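Long-range contacts in transcriptional regulator (Mesorhizobium loti, PDB 3BHQ), which probably binds DNA at cis-regulatory sites and controls transcription, as members of the TetR family of helix-turn-helix regulators do: residues 63-68 and 126-131; 70-75 and 134-139; 91-96 and 194-199. All coordinates share one frame; numbering follows the deposited sequence.

Contact 1: 63-68 and 126-131; sequences VVLSTA and GRAWYE. With EDO (1,2-ethanediol), chain I.
Trp129 reaches from helix 123-150 to helix 56-83 and presses the six-membered part of its indole against the turn that carries Thr67 and Ala68. Its CG stands anti to the backbone N (chi1 178°), and the far ring atom CZ3 comes to 3.6 Å from Ala68 CA. A small residue leaves room for this: Ala68 CB is 3.9 Å from Trp129 CZ3, while Thr67 CG2 stands 4.1 Å from that ring atom. The complementary bump belongs to Val64. Its CG1, anti to the backbone N, enters the hollow between Ala128 and Trp129, 3.7 Å from Trp129 N and at the edge of the indole near the ring plane. Leu65 starts out away from the other helix, yet CD2 turns back to lie 3.9 Å from Ala128 CB. The two helix segments run nearly parallel, 13° apart, with axes 9.2 Å from each other. Ile115 of helix 106-117 touches both Val64 and Trp129, and Phe180 of the second subunit meets the Trp129 ring. Thr67 OG1 shares a 2.7 Å hydrogen bond with O1 of an ethanediol, probably from the crystallisation liquor. Val63 packs on helix 9-28, so this stretch of helix 56-83 lies between the N-terminal part, which carries the predicted helix-turn-helix, and the C-terminal part. Between the segments the contact is van der Waals packing, so it depends here on fit of shape.

Contact 2: 70-75 and 134-139; sequences QVNDII and FERMLA
Asn72 lays its CB over the centre of the Arg136 guanidinium, 3.3 Å above the plane, and the amide plane is turned 16° from that of the guanidinium. The arginine comes to this place with CG anti to the backbone N (chi1 -169°) and the chain extended on to NE. The amide oxygen of Asn72, OD1, lies 3.0 Å from Met137 N, at an angle too poor for a hydrogen bond; the same oxygen is 3.3 Å from Met137 CB. Ile75 adds an apolar touch, its CG1 4.2 Å from CB of Met137, which is present as selenomethionine. Farther out, Asp73 OD1 and Arg136 NH2 form a long salt bridge of 3.6 Å, the carboxylate plane being steeply inclined (68°) to the guanidinium. Water 1 closes this gap: it donates to Asp73 OD1 at 2.7 Å and accepts from Arg136 NH1 at 3.0 Å, lying in the guanidinium plane at its edge. Two hydrogen bonds from ND2 hold the Asn72 amide, one to Ala68 O on its own helix and one to Gly133 O on the partner helix. This near-parallel pair joins helix 56-83 to helix 123-150 of the AefR-like C-terminal region in the all-helical core of the chain. Around it, Leu99 of helix 88-103 packs on Ile75 and Leu103 on Met137. Phe167 of helix 159-181 also touches Met137, and Phe134 meets Trp172 of the second subunit.

Contact 3: 91-96 and 194-199; sequences GLQQLA and HADASV
Leu92 and Ala96 meet Ala195 and Val199 in an apolar helix crossing inside the C-terminal domain, where helix 88-103 passes helix 188-206, the last helix of the chain. The segment axes approach to 8.7 Å, and their directions differ by 131°, nearer antiparallel than parallel. Small residues permit this closeness: Ala96 CB and Ala195 CB touch at 3.7 Å. Next to them Val199 fits both methyls against the other helix. CG1, anti to the backbone N (chi1 168°), rests 3.6 Å from Leu92 CB, while CG2 lies 3.6 Å from Leu92 O and 3.8 Å from Ala96 CB, so both branches lie against the turn of Leu92 and Gln93.

Beside this apolar patch, Gln93 and Asp196 cross at about a right angle with their flat ends stacked, amide and carboxylate planes 18° apart. The nearest atoms there are Gln93 CG and Asp196 OD1, at 3.2 Å. Water 2 completes the link, accepting from Gln93 NE2 at 2.9 Å and donating to Asp196 O at 2.7 Å. The carboxylate finds its stronger partner in Arg97, one residue beyond the segment on helix 88-103, which forms a salt bridge to Asp196 OD2. Leu170 of helix 159-181 packs on Ala96 and Ala195, and Leu82 of helix 56-83 packs on Leu92. The chemistry is thus divided, with close apolar packing at the buried crossing and polar links through Arg97 and water at its partly exposed flank, which implies that the buried part rests on fit of shape and the flank on charge and hydrogen bonds.

Contacts 1 and 2 are neighbouring parts of one interface between helix 56-83 and helix 123-150, about two helical turns and 11 Å apart between their centres. They touch directly: Trp129 O of contact 1 lies 2.9 Å from Phe134 N of contact 2, a probable hydrogen bond, and both contacts reach the second subunit. Contact 3 belongs to a different helix pair, its centre about 17 Å from that of contact 2 and about 26 Å from that of contact 1, and it touches neither; the nearest atoms of contacts 2 and 3 are about 5 Å apart. Helix 88-103 connects the regions, since it follows helix 56-83 in the chain and carries one segment of contact 3.

Contact 1: 63-68 and 126-131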
loop_
_atom_site.group_PDB
_atom_site.type_symbol
_atom_site.label_atom_id
_atom_site.label_comp_id
_atom_site.label_asym_id
_atom_site.label_seq_id
_atom_site.Cartn_x
_atom_site.Cartn_y
_atom_site.Cartn_z
ATOM N N VAL A 63 -1.654 17.621 -11.425
ATOM C CA VAL A 63 -0.855 16.459 -11.863
ATOM C C VAL A 63 -1.508 15.183 -11.325
ATOM O O VAL A 63 -1.714 14.212 -12.073
ATOM C CB VAL A 63 0.599 16.577 -11.385
ATOM C CG1 VAL A 63 1.345 15.224 -11.416
ATOM C CG2 VAL A 63 1.320 17.639 -12.231
ATOM N N VAL A 64 -1.849 15.197 -10.044
ATOM C CA VAL A 64 -2.485 13.999 -9.402
ATOM C C VAL A 64 -3.800 13.675 -10.094
ATOM O O VAL A 64 -4.059 12.534 -10.493
ATOM C CB VAL A 64 -2.649 14.135 -7.877
ATOM C CG1 VAL A 64 -3.506 12.974 -7.302
ATOM C CG2 VAL A 64 -1.268 14.260 -7.186
ATOM N N LEU A 65 -4.640 14.689 -10.288
ATOM C CA LEU A 65 -5.916 14.457 -10.958
ATOM C C LEU A 65 -5.774 13.973 -12.396
ATOM O O LEU A 65 -6.545 13.116 -12.826
ATOM C CB LEU A 65 -6.813 15.691 -10.902
ATOM C CG LEU A 65 -7.268 16.130 -9.530
ATOM C CD1 LEU A 65 -7.976 17.502 -9.648
ATOM C CD2 LEU A 65 -8.196 15.094 -8.897
ATOM N N SER A 66 -4.816 14.518 -13.155
ATOM C CA SER A 66 -4.584 14.089 -14.544
ATOM C C SER A 66 -4.162 12.625 -14.610
ATOM O O SER A 66 -4.664 11.875 -15.428
ATOM C CB SER A 66 -3.511 14.956 -15.221
ATOM O OG SER A 66 -3.313 14.579 -16.578
ATOM N N THR A 67 -3.250 12.242 -13.724
ATOM C CA THR A 67 -2.776 10.857 -13.673
ATOM C C THR A 67 -3.941 9.914 -13.276
ATOM O O THR A 67 -4.129 8.865 -13.917
ATOM C CB THR A 67 -1.567 10.721 -12.758
ATOM O OG1 THR A 67 -0.465 11.388 -13.368
ATOM C CG2 THR A 67 -1.210 9.234 -12.604
ATOM N N ALA A 68 -4.757 10.332 -12.315
ATOM C CA ALA A 68 -5.917 9.535 -11.882
ATOM C C ALA A 68 -6.866 9.328 -13.046
ATOM O O ALA A 68 -7.369 8.232 -13.260
ATOM C CB ALA A 68 -6.643 10.203 -10.725
ATOM N N GLY A 126 -3.100 13.159 -1.587
ATOM C CA GLY A 126 -3.522 11.797 -1.282
ATOM C C GLY A 126 -5.027 11.630 -1.249
ATOM O O GLY A 126 -5.560 10.581 -1.685
ATOM N N ARG A 127 -5.755 12.645 -0.766
ATOM C CA ARG A 127 -7.206 12.570 -0.808
ATOM C C ARG A 127 -7.712 12.498 -2.256
ATOM O O ARG A 127 -8.587 11.696 -2.570
ATOM C CB ARG A 127 -7.827 13.737 -0.067
ATOM C CG ARG A 127 -7.648 13.672 1.417
ATOM C CD ARG A 127 -8.665 14.643 2.109
ATOM N NE ARG A 127 -8.557 16.037 1.650
ATOM C CZ ARG A 127 -7.844 17.020 2.224
ATOM N NH1 ARG A 127 -7.114 16.828 3.334
ATOM N NH2 ARG A 127 -7.876 18.233 1.681
ATOM N N ALA A 128 -7.125 13.309 -3.139
ATOM C CA ALA A 128 -7.483 13.288 -4.561
ATOM C C ALA A 128 -7.154 11.949 -5.199
ATOM O O ALA A 128 -7.978 11.414 -5.933
ATOM C CB ALA A 128 -6.788 14.411 -5.325
ATOM N N TRP A 129 -5.950 11.425 -4.935
ATOM C CA TRP A 129 -5.587 10.114 -5.485
ATOM C C TRP A 129 -6.585 9.040 -4.997
ATOM O O TRP A 129 -7.072 8.190 -5.785
ATOM C CB TRP A 129 -4.140 9.706 -5.162
ATOM C CG TRP A 129 -3.915 8.355 -5.728
ATOM C CD1 TRP A 129 -3.894 7.183 -5.036
ATOM C CD2 TRP A 129 -3.827 8.007 -7.117
ATOM N NE1 TRP A 129 -3.784 6.129 -5.907
ATOM C CE2 TRP A 129 -3.725 6.599 -7.185
ATOM C CE3 TRP A 129 -3.787 8.750 -8.310
ATOM C CZ2 TRP A 129 -3.592 5.906 -8.405
ATOM C CZ3 TRP A 129 -3.653 8.063 -9.521
ATOM C CH2 TRP A 129 -3.571 6.654 -9.548
ATOM N N TYR A 130 -6.859 9.065 -3.710
ATOM C CA TYR A 130 -7.749 8.037 -3.129
ATOM C C TYR A 130 -9.148 8.091 -3.752
ATOM O O TYR A 130 -9.671 7.039 -4.151
ATOM C CB TYR A 130 -7.812 8.131 -1.599
ATOM C CG TYR A 130 -8.535 6.953 -0.999
ATOM C CD1 TYR A 130 -7.984 5.694 -1.038
ATOM C CD2 TYR A 130 -9.787 7.091 -0.450
ATOM C CE1 TYR A 130 -8.648 4.603 -0.524
ATOM C CE2 TYR A 130 -10.458 5.989 0.075
ATOM C CZ TYR A 130 -9.890 4.752 0.013
ATOM O OH TYR A 130 -10.513 3.626 0.510
ATOM N N GLU A 131 -9.734 9.297 -3.879
ATOM C CA GLU A 131 -11.085 9.449 -4.452
ATOM C C GLU A 131 -11.133 9.199 -5.951
ATOM O O GLU A 131 -11.950 8.428 -6.441
ATOM C CB GLU A 131 -11.628 10.877 -4.206
ATOM C CG GLU A 131 -13.097 11.111 -4.678
ATOM C CD GLU A 131 -13.515 12.580 -4.741
ATOM O OE1 GLU A 131 -12.855 13.454 -4.137
ATOM O OE2 GLU A 131 -14.512 12.861 -5.418
HETATM C C1 EDO I . 2.120 8.825 -14.330
HETATM O O1 EDO I . 1.331 9.931 -14.763
HETATM C C2 EDO I . 3.528 9.350 -14.191
HETATM O O2 EDO I . 3.993 9.693 -15.496
#

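Contact 2: 70-75 and 134-139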
loop_
_atom_site.group_PDB
_atom_site.type_symbol
_atom_site.label_atom_id
_atom_site.label_comp_id
_atom_site.label_asym_id
_atom_site.label_seq_id
_atom_site.Cartn_x
_atom_site.Cartn_y
_atom_site.Cartn_z
ATOM N N GLN A 70 -6.131 9.485 -16.361
ATOM C CA GLN A 70 -5.470 8.675 -17.402
ATOM C C GLN A 70 -5.502 7.183 -17.058
ATOM O O GLN A 70 -5.838 6.349 -17.891
ATOM C CB GLN A 70 -4.018 9.117 -17.597
ATOM C CG GLN A 70 -3.865 10.494 -18.233
ATOM C CD GLN A 70 -2.436 11.032 -18.090
ATOM O OE1 GLN A 70 -1.465 10.264 -18.028
ATOM N NE2 GLN A 70 -2.311 12.353 -18.005
ATOM N N VAL A 71 -5.174 6.873 -15.814
ATOM C CA VAL A 71 -5.207 5.481 -15.338
ATOM C C VAL A 71 -6.611 4.917 -15.401
ATOM O O VAL A 71 -6.817 3.817 -15.913
ATOM C CB VAL A 71 -4.586 5.363 -13.917
ATOM C CG1 VAL A 71 -4.750 3.946 -13.367
ATOM C CG2 VAL A 71 -3.102 5.727 -13.990
ATOM N N ASN A 72 -7.588 5.683 -14.926
ATOM C CA ASN A 72 -8.963 5.226 -14.970
ATOM C C ASN A 72 -9.533 5.036 -16.365
ATOM O O ASN A 72 -10.352 4.145 -16.544
ATOM C CB ASN A 72 -9.853 6.030 -14.049
ATOM C CG ASN A 72 -9.762 5.539 -12.638
ATOM O OD1 ASN A 72 -10.437 4.556 -12.292
ATOM N ND2 ASN A 72 -8.903 6.171 -11.814
ATOM N N ASP A 73 -9.093 5.838 -17.338
ATOM C CA ASP A 73 -9.529 5.643 -18.742
ATOM C C ASP A 73 -9.053 4.284 -19.232
ATOM O O ASP A 73 -9.816 3.564 -19.896
ATOM C CB ASP A 73 -9.032 6.755 -19.678
ATOM C CG ASP A 73 -9.707 8.097 -19.427
ATOM O OD1 ASP A 73 -10.725 8.147 -18.718
ATOM O OD2 ASP A 73 -9.199 9.109 -19.948
ATOM N N ILE A 74 -7.820 3.918 -18.867
ATOM C CA ILE A 74 -7.263 2.606 -19.231
ATOM C C ILE A 74 -8.028 1.480 -18.550
ATOM O O ILE A 74 -8.407 0.507 -19.210
ATOM C CB ILE A 74 -5.724 2.471 -18.951
ATOM C CG1 ILE A 74 -4.933 3.517 -19.733
ATOM C CG2 ILE A 74 -5.247 1.060 -19.361
ATOM C CD1 ILE A 74 -3.451 3.561 -19.419
ATOM N N ILE A 75 -8.295 1.622 -17.251
ATOM C CA ILE A 75 -9.059 0.608 -16.498
ATOM C C ILE A 75 -10.464 0.429 -17.097
ATOM O O ILE A 75 -10.934 -0.712 -17.239
ATOM C CB ILE A 75 -9.139 0.907 -14.965
ATOM C CG1 ILE A 75 -7.740 0.994 -14.318
ATOM C CG2 ILE A 75 -9.983 -0.135 -14.256
ATOM C CD1 ILE A 75 -6.785 -0.084 -14.653
ATOM N N PHE A 134 -7.918 5.604 -6.831
ATOM C CA PHE A 134 -8.190 4.316 -6.199
ATOM C C PHE A 134 -9.682 3.928 -6.166
ATOM O O PHE A 134 -10.070 2.851 -6.667
ATOM C CB PHE A 134 -7.626 4.357 -4.767
ATOM C CG PHE A 134 -7.780 3.070 -3.981
ATOM C CD1 PHE A 134 -6.715 2.171 -3.902
ATOM C CD2 PHE A 134 -8.925 2.813 -3.267
ATOM C CE1 PHE A 134 -6.856 1.008 -3.144
ATOM C CE2 PHE A 134 -9.046 1.634 -2.518
ATOM C CZ PHE A 134 -8.001 0.763 -2.468
ATOM N N GLU A 135 -10.517 4.796 -5.590
ATOM C CA GLU A 135 -11.957 4.492 -5.467
ATOM C C GLU A 135 -12.628 4.357 -6.827
ATOM O O GLU A 135 -13.444 3.461 -7.022
ATOM C CB GLU A 135 -12.689 5.484 -4.588
ATOM C CG GLU A 135 -12.348 5.346 -3.149
ATOM C CD GLU A 135 -13.242 6.162 -2.263
ATOM O OE1 GLU A 135 -13.402 7.358 -2.519
ATOM O OE2 GLU A 135 -13.780 5.593 -1.284
ATOM N N ARG A 136 -12.241 5.226 -7.767
ATOM C CA ARG A 136 -12.813 5.184 -9.108
ATOM C C ARG A 136 -12.518 3.872 -9.839
ATOM O O ARG A 136 -13.429 3.335 -10.474
ATOM C CB ARG A 136 -12.363 6.386 -9.920
ATOM C CG ARG A 136 -13.126 6.520 -11.206
ATOM C CD ARG A 136 -12.625 7.660 -12.078
ATOM N NE ARG A 136 -12.895 7.368 -13.502
ATOM C CZ ARG A 136 -12.498 8.123 -14.531
ATOM N NH1 ARG A 136 -11.794 9.232 -14.325
ATOM N NH2 ARG A 136 -12.789 7.735 -15.781
HETATM N N MSE A 137 -11.318 3.303 -9.684
HETATM C CA MSE A 137 -10.997 2.055 -10.390
HETATM C C MSE A 137 -11.718 0.855 -9.737
HETATM O O MSE A 137 -12.134 -0.069 -10.439
HETATM C CB MSE A 137 -9.488 1.894 -10.646
HETATM C CG MSE A 137 -8.583 1.366 -9.583
HETATM SE SE MSE A 137 -6.709 1.607 -10.242
HETATM C CE MSE A 137 -6.309 3.337 -9.519
ATOM N N LEU A 138 -11.899 0.886 -8.413
ATOM C CA LEU A 138 -12.696 -0.172 -7.743
ATOM C C LEU A 138 -14.163 -0.028 -8.165
ATOM O O LEU A 138 -14.822 -1.043 -8.445
ATOM C CB LEU A 138 -12.580 -0.105 -6.219
ATOM C CG LEU A 138 -11.248 -0.606 -5.646
ATOM C CD1 LEU A 138 -11.363 -0.601 -4.120
ATOM C CD2 LEU A 138 -10.851 -1.996 -6.148
ATOM N N ALA A 139 -14.666 1.210 -8.241
ATOM C CA ALA A 139 -16.067 1.462 -8.641
ATOM C C ALA A 139 -16.332 0.981 -10.085
ATOM O O ALA A 139 -17.403 0.424 -10.358
ATOM C CB ALA A 139 -16.441 2.930 -8.473
HETATM O O HOH W 1 -11.200 10.223 -17.132
#

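Contact 3: 91-96 and 194-199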
loop_
_atom_site.group_PDB
_atom_site.type_symbol
_atom_site.label_atom_id
_atom_site.label_comp_id
_atom_site.label_asym_id
_atom_site.label_seq_id
_atom_site.Cartn_x
_atom_site.Cartn_y
_atom_site.Cartn_z
ATOM N N GLY A 91 -10.988 -14.397 -19.355
ATOM C CA GLY A 91 -11.326 -12.990 -19.363
ATOM C C GLY A 91 -10.736 -12.269 -18.162
ATOM O O GLY A 91 -10.128 -11.216 -18.315
ATOM N N LEU A 92 -10.890 -12.871 -16.990
ATOM C CA LEU A 92 -10.308 -12.300 -15.755
ATOM C C LEU A 92 -8.787 -12.310 -15.770
ATOM O O LEU A 92 -8.172 -11.380 -15.233
ATOM C CB LEU A 92 -10.849 -12.990 -14.500
ATOM C CG LEU A 92 -12.263 -12.561 -14.098
ATOM C CD1 LEU A 92 -12.944 -13.587 -13.186
ATOM C CD2 LEU A 92 -12.244 -11.156 -13.499
ATOM N N GLN A 93 -8.188 -13.363 -16.323
ATOM C CA GLN A 93 -6.734 -13.433 -16.494
ATOM C C GLN A 93 -6.252 -12.266 -17.351
ATOM O O GLN A 93 -5.283 -11.590 -16.998
ATOM C CB GLN A 93 -6.273 -14.721 -17.134
ATOM C CG GLN A 93 -6.317 -15.939 -16.254
ATOM C CD GLN A 93 -6.018 -17.230 -16.993
ATOM O OE1 GLN A 93 -5.853 -17.241 -18.221
ATOM N NE2 GLN A 93 -5.987 -18.334 -16.266
ATOM N N GLN A 94 -6.942 -12.009 -18.477
ATOM C CA GLN A 94 -6.546 -10.881 -19.333
ATOM C C GLN A 94 -6.672 -9.557 -18.611
ATOM O O GLN A 94 -5.780 -8.716 -18.716
ATOM C CB GLN A 94 -7.289 -10.908 -20.699
ATOM C CG GLN A 94 -6.918 -12.104 -21.554
ATOM C CD GLN A 94 -5.417 -12.156 -21.848
ATOM O OE1 GLN A 94 -4.853 -11.189 -22.352
ATOM N NE2 GLN A 94 -4.784 -13.256 -21.500
ATOM N N LEU A 95 -7.743 -9.368 -17.847
ATOM C CA LEU A 95 -7.908 -8.136 -17.053
ATOM C C LEU A 95 -6.799 -8.009 -16.006
ATOM O O LEU A 95 -6.173 -6.940 -15.897
ATOM C CB LEU A 95 -9.275 -8.102 -16.341
ATOM C CG LEU A 95 -9.575 -6.958 -15.369
ATOM C CD1 LEU A 95 -9.438 -5.634 -16.137
ATOM C CD2 LEU A 95 -10.940 -7.077 -14.735
ATOM N N ALA A 96 -6.579 -9.086 -15.258
ATOM C CA ALA A 96 -5.551 -9.090 -14.179
ATOM C C ALA A 96 -4.166 -8.775 -14.704
ATOM O O ALA A 96 -3.421 -7.989 -14.102
ATOM C CB ALA A 96 -5.524 -10.409 -13.458
ATOM N N HIS A 194 1.426 -14.878 -11.633
ATOM C CA HIS A 194 0.870 -14.149 -10.495
ATOM C C HIS A 194 -0.596 -13.752 -10.711
ATOM O O HIS A 194 -1.437 -14.001 -9.868
ATOM C CB HIS A 194 1.688 -12.892 -10.197
ATOM C CG HIS A 194 1.261 -12.206 -8.942
ATOM N ND1 HIS A 194 1.592 -12.700 -7.700
ATOM C CD2 HIS A 194 0.495 -11.111 -8.723
ATOM C CE1 HIS A 194 1.068 -11.923 -6.769
ATOM N NE2 HIS A 194 0.372 -10.975 -7.363
ATOM N N ALA A 195 -0.859 -13.120 -11.846
ATOM C CA ALA A 195 -2.215 -12.729 -12.198
ATOM C C ALA A 195 -3.141 -13.965 -12.225
ATOM O O ALA A 195 -4.222 -13.948 -11.641
ATOM C CB ALA A 195 -2.221 -12.012 -13.564
ATOM N N ASP A 196 -2.679 -15.056 -12.834
ATOM C CA ASP A 196 -3.500 -16.263 -12.967
ATOM C C ASP A 196 -3.817 -16.944 -11.653
ATOM O O ASP A 196 -4.936 -17.409 -11.449
ATOM C CB ASP A 196 -2.874 -17.265 -13.932
ATOM C CG ASP A 196 -2.732 -16.727 -15.337
ATOM O OD1 ASP A 196 -3.153 -15.581 -15.661
ATOM O OD2 ASP A 196 -2.127 -17.470 -16.125
ATOM N N ALA A 197 -2.827 -17.006 -10.755
ATOM C CA ALA A 197 -3.044 -17.544 -9.426
ATOM C C ALA A 197 -4.069 -16.691 -8.629
ATOM O O ALA A 197 -4.920 -17.239 -7.938
ATOM C CB ALA A 197 -1.697 -17.625 -8.669
ATOM N N SER A 198 -4.006 -15.365 -8.776
ATOM C CA SER A 198 -4.953 -14.446 -8.119
ATOM C C SER A 198 -6.392 -14.682 -8.648
ATOM O O SER A 198 -7.361 -14.693 -7.904
ATOM C CB SER A 198 -4.569 -12.980 -8.320
ATOM O OG SER A 198 -3.217 -12.735 -7.946
ATOM N N VAL A 199 -6.508 -14.828 -9.970
ATOM C CA VAL A 199 -7.798 -15.106 -10.621
ATOM C C VAL A 199 -8.367 -16.461 -10.213
ATOM O O VAL A 199 -9.568 -16.584 -9.973
ATOM C CB VAL A 199 -7.680 -14.965 -12.147
ATOM C CG1 VAL A 199 -8.933 -15.532 -12.891
ATOM C CG2 VAL A 199 -7.427 -13.534 -12.501
HETATM O O HOH W 2 -6.471 -18.407 -13.441
#